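Local coordinates for outer surface protein (Bacillus cereus ATCC 14579, PDB 1X7F) that is uncharacterised but probably acts as a 6-phospho-N-acetylmuramidase, cleaving sugars that carry 6-phosphorylated N-acetylmuramic acid, at residues A[125-128]-A[129-132]; A[154-157]-A[158-161]; A[184-187]-A[188-192]. One frame throughout, in Å; residues are numbered along the deposited sequence.

Interaction 1: residues A[125-128]-A[129-132]; sequences GFDG and LTEA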
loop_
_atom_site.group_PDB
_atom_site.type_symbol
_atom_site.label_atom_id
_atom_site.label_comp_id
_atom_site.label_asym_id
_atom_site.label_seq_id
_atom_site.Cartn_x
_atom_site.Cartn_y
_atom_site.Cartn_z
ATOM N N GLY A 125 -13.988 -6.316 19.221
ATOM C CA GLY A 125 -15.406 -6.346 18.897
ATOM C C GLY A 125 -16.317 -6.708 20.054
ATOM O O GLY A 125 -15.870 -6.917 21.189
ATOM N N PHE A 126 -17.611 -6.770 19.753
ATOM C CA PHE A 126 -18.630 -7.138 20.728
ATOM C C PHE A 126 -19.435 -8.303 20.150
ATOM O O PHE A 126 -18.863 -9.187 19.500
ATOM C CB PHE A 126 -19.523 -5.927 21.067
ATOM C CG PHE A 126 -18.752 -4.649 21.303
ATOM C CD1 PHE A 126 -18.513 -3.759 20.257
ATOM C CD2 PHE A 126 -18.254 -4.341 22.568
ATOM C CE1 PHE A 126 -17.794 -2.581 20.464
ATOM C CE2 PHE A 126 -17.530 -3.164 22.784
ATOM C CZ PHE A 126 -17.300 -2.285 21.727
ATOM N N ASP A 127 -20.750 -8.295 20.365
ATOM C CA ASP A 127 -21.626 -9.380 19.918
ATOM C C ASP A 127 -22.150 -9.180 18.493
ATOM O O ASP A 127 -22.999 -9.947 18.026
ATOM C CB ASP A 127 -22.798 -9.544 20.891
ATOM C CG ASP A 127 -23.693 -8.313 20.949
ATOM O OD1 ASP A 127 -24.889 -8.463 21.291
ATOM O OD2 ASP A 127 -23.294 -7.159 20.675
ATOM N N GLY A 128 -21.649 -8.151 17.811
ATOM C CA GLY A 128 -22.124 -7.798 16.475
ATOM C C GLY A 128 -23.315 -6.854 16.494
ATOM O O GLY A 128 -23.425 -5.969 15.643
ATOM N N LEU A 129 -24.212 -7.053 17.459
ATOM C CA LEU A 129 -25.380 -6.197 17.634
ATOM C C LEU A 129 -24.988 -4.776 18.048
ATOM O O LEU A 129 -25.546 -3.805 17.533
ATOM C CB LEU A 129 -26.351 -6.815 18.653
ATOM C CG LEU A 129 -27.703 -6.148 18.929
ATOM C CD1 LEU A 129 -28.580 -6.077 17.677
ATOM C CD2 LEU A 129 -28.430 -6.886 20.044
ATOM N N THR A 130 -24.026 -4.665 18.969
ATOM C CA THR A 130 -23.550 -3.365 19.453
ATOM C C THR A 130 -22.975 -2.532 18.307
ATOM O O THR A 130 -23.288 -1.345 18.185
ATOM C CB THR A 130 -22.499 -3.551 20.576
ATOM O OG1 THR A 130 -23.063 -4.327 21.640
ATOM C CG2 THR A 130 -22.183 -2.223 21.252
ATOM N N GLU A 131 -22.140 -3.170 17.481
ATOM C CA GLU A 131 -21.572 -2.563 16.274
ATOM C C GLU A 131 -22.666 -2.025 15.352
ATOM O O GLU A 131 -22.609 -0.870 14.920
ATOM C CB GLU A 131 -20.709 -3.578 15.514
ATOM C CG GLU A 131 -19.343 -3.857 16.129
ATOM C CD GLU A 131 -19.358 -4.955 17.186
ATOM O OE1 GLU A 131 -20.389 -5.165 17.852
ATOM O OE2 GLU A 131 -18.315 -5.614 17.358
ATOM N N ALA A 132 -23.655 -2.879 15.069
ATOM C CA ALA A 132 -24.812 -2.529 14.241
ATOM C C ALA A 132 -25.506 -1.241 14.682
ATOM O O ALA A 132 -25.784 -0.365 13.827
ATOM C CB ALA A 132 -25.813 -3.684 14.211
#
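Asp127 OD2 accepts two bonds from Thr130 where the loop after strand 119-122 turns into helix 129-134: one from the backbone N at 3.1 Å and one from the hydroxyl OG1 at 3.0 Å. Both lie on the syn side of the carboxylate but approach from opposite faces of its plane, so one oxygen is pinched between them. Asp127 reaches forward because CG is tucked between its own N and carbonyl carbon (chi1 63°). Glu131 reaches the other way. Its chain bends at chi2 and lays the carboxylate back along the loop, where OE2 takes a fairly straight bond from Phe126 N (2.8 Å) and OE1 a weak one from Gly128 N (3.2 Å). The hydroxyl of Tyr153 also bonds to OE2.

Gly128 occupies the N-cap position. Its positive phi (88°) crowds the carbonyl oxygen of Asp127 on the side where glycine carries only hydrogen, which is why glycine suits the site; its own O accepts the amide of Ala132 at 3.2 Å, an ordinary first-turn helical bond.

Van der Waals contacts gather round Phe126. The apolar one is with the gamma-methyl CG2 of Thr130, which sits over one face of the ring, offset toward the rim, with CD1 its nearest ring atom at 4.1 Å. At the ring edge lies the carboxylate of Glu131, turned steeply to the ring, with OE1 3.4 Å from CD1. Leu129 rests its CB against OD1 of Asp127.

The N-cap residue offers no side chain, and Asp127 instead bonds to the amide of Thr130 in the first turn, while Glu131 bonds back to the loop. Asp127 OD2 and Glu131 OE1 are 4.5 Å apart, a closeness of like charges that would probably be eased by the helix dipole.

Interaction 2: residues A[154-157]-A[158-161]; sequences LENI and LSHQ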
loop_
_atom_site.group_PDB
_atom_site.type_symbol
_atom_site.label_atom_id
_atom_site.label_comp_id
_atom_site.label_asym_id
_atom_site.label_seq_id
_atom_site.Cartn_x
_atom_site.Cartn_y
_atom_site.Cartn_z
ATOM N N LEU A 154 -18.412 -9.507 9.987
ATOM C CA LEU A 154 -19.342 -8.712 9.178
ATOM C C LEU A 154 -20.711 -9.361 8.988
ATOM O O LEU A 154 -21.738 -8.685 9.124
ATOM C CB LEU A 154 -18.729 -8.373 7.814
ATOM C CG LEU A 154 -17.707 -7.237 7.748
ATOM C CD1 LEU A 154 -17.022 -7.221 6.384
ATOM C CD2 LEU A 154 -18.372 -5.898 8.034
ATOM N N GLU A 155 -20.706 -10.661 8.680
ATOM C CA GLU A 155 -21.930 -11.450 8.477
ATOM C C GLU A 155 -22.842 -11.365 9.697
ATOM O O GLU A 155 -24.067 -11.379 9.572
ATOM C CB GLU A 155 -21.582 -12.919 8.204
ATOM C CG GLU A 155 -20.473 -13.145 7.178
ATOM C CD GLU A 155 -20.955 -13.082 5.738
ATOM O OE1 GLU A 155 -22.167 -13.275 5.492
ATOM O OE2 GLU A 155 -20.114 -12.850 4.846
ATOM N N ASN A 156 -22.217 -11.279 10.871
ATOM C CA ASN A 156 -22.901 -11.143 12.151
ATOM C C ASN A 156 -23.498 -9.737 12.304
ATOM O O ASN A 156 -24.704 -9.592 12.529
ATOM C CB ASN A 156 -21.910 -11.464 13.280
ATOM C CG ASN A 156 -22.571 -11.578 14.638
ATOM O OD1 ASN A 156 -23.668 -12.131 14.781
ATOM N ND2 ASN A 156 -21.888 -11.069 15.658
ATOM N N ILE A 157 -22.649 -8.717 12.148
ATOM C CA ILE A 157 -23.041 -7.304 12.244
ATOM C C ILE A 157 -24.172 -6.939 11.278
ATOM O O ILE A 157 -25.140 -6.289 11.674
ATOM C CB ILE A 157 -21.809 -6.370 12.029
ATOM C CG1 ILE A 157 -20.776 -6.569 13.142
ATOM C CG2 ILE A 157 -22.232 -4.898 11.954
ATOM C CD1 ILE A 157 -19.414 -5.976 12.831
ATOM N N LEU A 158 -24.047 -7.373 10.025
ATOM C CA LEU A 158 -25.032 -7.049 8.988
ATOM C C LEU A 158 -26.335 -7.857 9.077
ATOM O O LEU A 158 -27.330 -7.498 8.436
ATOM C CB LEU A 158 -24.413 -7.172 7.592
ATOM C CG LEU A 158 -23.170 -6.312 7.315
ATOM C CD1 LEU A 158 -22.498 -6.748 6.033
ATOM C CD2 LEU A 158 -23.501 -4.828 7.268
ATOM N N SER A 159 -26.331 -8.937 9.861
ATOM C CA SER A 159 -27.548 -9.726 10.099
ATOM C C SER A 159 -28.509 -8.979 11.022
ATOM O O SER A 159 -29.708 -9.295 11.081
ATOM C CB SER A 159 -27.225 -11.112 10.666
ATOM O OG SER A 159 -26.949 -11.059 12.054
ATOM N N HIS A 160 -27.973 -7.998 11.747
ATOM C CA HIS A 160 -28.790 -7.046 12.499
ATOM C C HIS A 160 -29.084 -5.840 11.595
ATOM O O HIS A 160 -28.458 -5.688 10.547
ATOM C CB HIS A 160 -28.080 -6.622 13.794
ATOM C CG HIS A 160 -27.549 -7.771 14.597
ATOM N ND1 HIS A 160 -28.364 -8.621 15.316
ATOM C CD2 HIS A 160 -26.282 -8.212 14.793
ATOM C CE1 HIS A 160 -27.622 -9.535 15.919
ATOM N NE2 HIS A 160 -26.355 -9.309 15.617
ATOM N N GLN A 161 -30.048 -5.004 11.978
ATOM C CA GLN A 161 -30.335 -3.792 11.208
ATOM C C GLN A 161 -29.189 -2.786 11.325
ATOM O O GLN A 161 -29.111 -2.002 12.279
ATOM C CB GLN A 161 -31.677 -3.179 11.613
ATOM C CG GLN A 161 -32.852 -3.578 10.706
ATOM C CD GLN A 161 -33.272 -5.042 10.844
ATOM O OE1 GLN A 161 -32.461 -5.957 10.663
ATOM N NE2 GLN A 161 -34.549 -5.261 11.143
#
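From Leu154 to His160 the backbone passes from helix to turn: Leu158 N still gives a straight bond to Leu154 O (2.8 Å), Ser159 N divides itself between Asn156 O (3.2 Å) and, weakly, Glu155 O, and a type I beta turn from Ile157 to His160 carries a weak bond from His160 N to Ile157 O.

Ser159 binds the helix backbone twice. Its OG meets the carbonyl oxygen of Asn156 at 2.7 Å, close to the carbonyl plane, whereas its amide comes from well above that plane. Both donors therefore grip one oxygen from different directions. A short side chain ending in a hydroxyl suits this place: OG lies between its own N and carbonyl carbon (chi1 79°), which turns it back to the preceding turn.

Eight parallel strands alternating with helices, in the order 6-5-4-3-2-1-8-7, are consistent with a (beta/alpha)8 barrel; helix 153-157 is one of those helices, and this turn sends the chain on toward strand 167-170.

The imidazole of His160 curls back as well. CD2 approaches the same Asn156 O, 3.1 Å away and oblique to the ring, while Ile157 O lies near the ring plane at its edge. Ser159 OG stands over the centre of one ring face, 3.9 Å above it. The side-chain amide of Asn156, steeply turned to the imidazole, brings OD1 to 4.0 Å from NE2; the partner of its ND2 is Asp127.

Leu154 and Leu158 meet one turn apart. Leu158 CG rests 3.3 Å from Leu154 O, and its CD1 makes a loose apolar contact with Leu154 CB. Leu154 and Ile157 both pack on Leu145 of strand 142-146, where branched hydrocarbon suits the buried side of a short helix.

Interaction 3: residues A[184-187]-A[188-192]; sequences DYFI and RCSER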
loop_
_atom_site.group_PDB
_atom_site.type_symbol
_atom_site.label_atom_id
_atom_site.label_comp_id
_atom_site.label_asym_id
_atom_site.label_seq_id
_atom_site.Cartn_x
_atom_site.Cartn_y
_atom_site.Cartn_z
ATOM N N ASP A 184 -0.937 -15.222 3.590
ATOM C CA ASP A 184 -2.213 -15.859 3.242
ATOM C C ASP A 184 -3.337 -15.488 4.220
ATOM O O ASP A 184 -4.477 -15.298 3.800
ATOM C CB ASP A 184 -2.074 -17.384 3.112
ATOM C CG ASP A 184 -1.258 -17.810 1.881
ATOM O OD1 ASP A 184 -1.170 -17.064 0.868
ATOM O OD2 ASP A 184 -0.673 -18.915 1.842
ATOM N N TYR A 185 -3.016 -15.398 5.511
ATOM C CA TYR A 185 -3.995 -14.993 6.519
ATOM C C TYR A 185 -4.486 -13.564 6.250
ATOM O O TYR A 185 -5.691 -13.296 6.281
ATOM C CB TYR A 185 -3.422 -15.143 7.946
ATOM C CG TYR A 185 -4.354 -14.684 9.051
ATOM C CD1 TYR A 185 -5.349 -15.532 9.546
ATOM C CD2 TYR A 185 -4.244 -13.402 9.603
ATOM C CE1 TYR A 185 -6.204 -15.122 10.555
ATOM C CE2 TYR A 185 -5.105 -12.975 10.614
ATOM C CZ TYR A 185 -6.086 -13.835 11.077
ATOM O OH TYR A 185 -6.944 -13.429 12.072
ATOM N N PHE A 186 -3.538 -12.662 5.988
ATOM C CA PHE A 186 -3.811 -11.255 5.689
ATOM C C PHE A 186 -4.766 -11.072 4.504
ATOM O O PHE A 186 -5.634 -10.190 4.519
ATOM C CB PHE A 186 -2.484 -10.535 5.428
ATOM C CG PHE A 186 -2.622 -9.213 4.714
ATOM C CD1 PHE A 186 -2.832 -8.037 5.434
ATOM C CD2 PHE A 186 -2.539 -9.144 3.330
ATOM C CE1 PHE A 186 -2.960 -6.825 4.788
ATOM C CE2 PHE A 186 -2.665 -7.919 2.670
ATOM C CZ PHE A 186 -2.875 -6.762 3.406
ATOM N N ILE A 187 -4.589 -11.904 3.478
ATOM C CA ILE A 187 -5.451 -11.900 2.300
ATOM C C ILE A 187 -6.866 -12.388 2.624
ATOM O O ILE A 187 -7.836 -11.735 2.247
ATOM C CB ILE A 187 -4.794 -12.720 1.152
ATOM C CG1 ILE A 187 -3.494 -12.045 0.652
ATOM C CG2 ILE A 187 -5.794 -13.008 0.014
ATOM C CD1 ILE A 187 -3.659 -10.709 -0.117
ATOM N N ARG A 188 -6.991 -13.526 3.308
ATOM C CA ARG A 188 -8.311 -14.014 3.745
ATOM C C ARG A 188 -9.089 -12.919 4.490
ATOM O O ARG A 188 -10.252 -12.666 4.176
ATOM C CB ARG A 188 -8.206 -15.281 4.623
ATOM C CG ARG A 188 -7.844 -16.561 3.865
ATOM C CD ARG A 188 -8.064 -17.880 4.638
ATOM N NE ARG A 188 -7.487 -17.871 5.986
ATOM C CZ ARG A 188 -6.225 -18.203 6.295
ATOM N NH1 ARG A 188 -5.363 -18.590 5.357
ATOM N NH2 ARG A 188 -5.823 -18.161 7.560
ATOM N N CYS A 189 -8.432 -12.281 5.460
ATOM C CA CYS A 189 -9.012 -11.183 6.239
ATOM C C CYS A 189 -9.489 -10.041 5.358
ATOM O O CYS A 189 -10.628 -9.595 5.476
ATOM C CB CYS A 189 -7.994 -10.621 7.237
ATOM S SG CYS A 189 -7.590 -11.674 8.638
ATOM N N SER A 190 -8.599 -9.562 4.494
ATOM C CA SER A 190 -8.903 -8.456 3.586
ATOM C C SER A 190 -9.996 -8.781 2.553
ATOM O O SER A 190 -10.761 -7.898 2.172
ATOM C CB SER A 190 -7.628 -7.979 2.888
ATOM O OG SER A 190 -6.605 -7.730 3.826
ATOM N N GLU A 191 -10.057 -10.038 2.111
ATOM C CA GLU A 191 -11.085 -10.497 1.163
ATOM C C GLU A 191 -12.498 -10.549 1.755
ATOM O O GLU A 191 -13.480 -10.492 1.019
ATOM C CB GLU A 191 -10.717 -11.864 0.579
ATOM C CG GLU A 191 -9.843 -11.780 -0.662
ATOM C CD GLU A 191 -9.372 -13.134 -1.157
ATOM O OE1 GLU A 191 -8.997 -13.231 -2.348
ATOM O OE2 GLU A 191 -9.369 -14.098 -0.358
ATOM N N ARG A 192 -12.592 -10.677 3.076
ATOM C CA ARG A 192 -13.881 -10.616 3.773
ATOM C C ARG A 192 -14.509 -9.236 3.621
ATOM O O ARG A 192 -15.705 -9.118 3.364
ATOM C CB ARG A 192 -13.718 -10.910 5.264
ATOM C CG ARG A 192 -13.498 -12.354 5.610
ATOM C CD ARG A 192 -13.284 -12.574 7.103
ATOM N NE ARG A 192 -13.098 -13.982 7.441
ATOM C CZ ARG A 192 -14.076 -14.877 7.498
ATOM N NH1 ARG A 192 -15.329 -14.528 7.228
ATOM N NH2 ARG A 192 -13.799 -16.133 7.817
#
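Arg188 folds back over the preceding turn of helix 183-195 to meet Tyr185 and Asp184. Its CB lies 3.6 Å from Tyr185 O, and CG is the same distance from Asp184 O. The chain bends about the CG–CD bond (chi3 -49°), which turns NE and the guanidinium back along the helix. NE forms a salt bridge with Asp150. CZ passes over the backbone, with Tyr185 CA above one face of the flat group. NH1 ends near Asp184 O, and NH2 comes to the edge of the Tyr185 ring, 3.3 Å from CD1, the two planes standing 76° apart. A long, bendable arginine can thus lie on the helix and still reach an acid outside it.

The Tyr185 ring also receives Cys189. SG sits over one face, 3.8 Å from the ring centroid and offset toward the rim, a sulfur-aromatic contact between residues one turn apart; a small, polarisable thiol can lie close over an aromatic face. On another flank, Ser190 OG bonds to Phe186 O (2.7 Å), joining the Ser190 amide, which reaches that oxygen from the opposite face of the carbonyl plane. The same OG lies over the centre of the Phe186 ring.

Tyr185 OH bonds to Ser148 O and Asp150 N, in the loop between strand 142-146 and helix 153-157. Arg192 also forms a salt bridge with Asp150. Phe186 stacks on His171, just past strand 167-170, and Ser190 OG bonds to the same histidine, while Ile187 touches Leu243 between helix 231-240 and strand 246-249.

How the interactions relate
Interactions 1 and 2 form one patch in the helical layer around the strands, their centres 8 Å apart. Asp127 O takes a probable hydrogen bond from Asn156 ND2 at 2.8 Å, and Leu129 CD1 packs 3.5 Å from His160 ND1, so the start of one helix leans on the end of the next. Interaction 3 stands farther off, with centres 21 Å from interaction 1 and 19 Å from interaction 2. It touches interaction 2 where Leu154 CD1 meets Arg192 O at 3.8 Å, whereas about 12 Å separates its nearest atoms from interaction 1. All three follow in series through the probable muramidase domain; no ligand in these contacts locates the active site, and their relation to it stays undetermined.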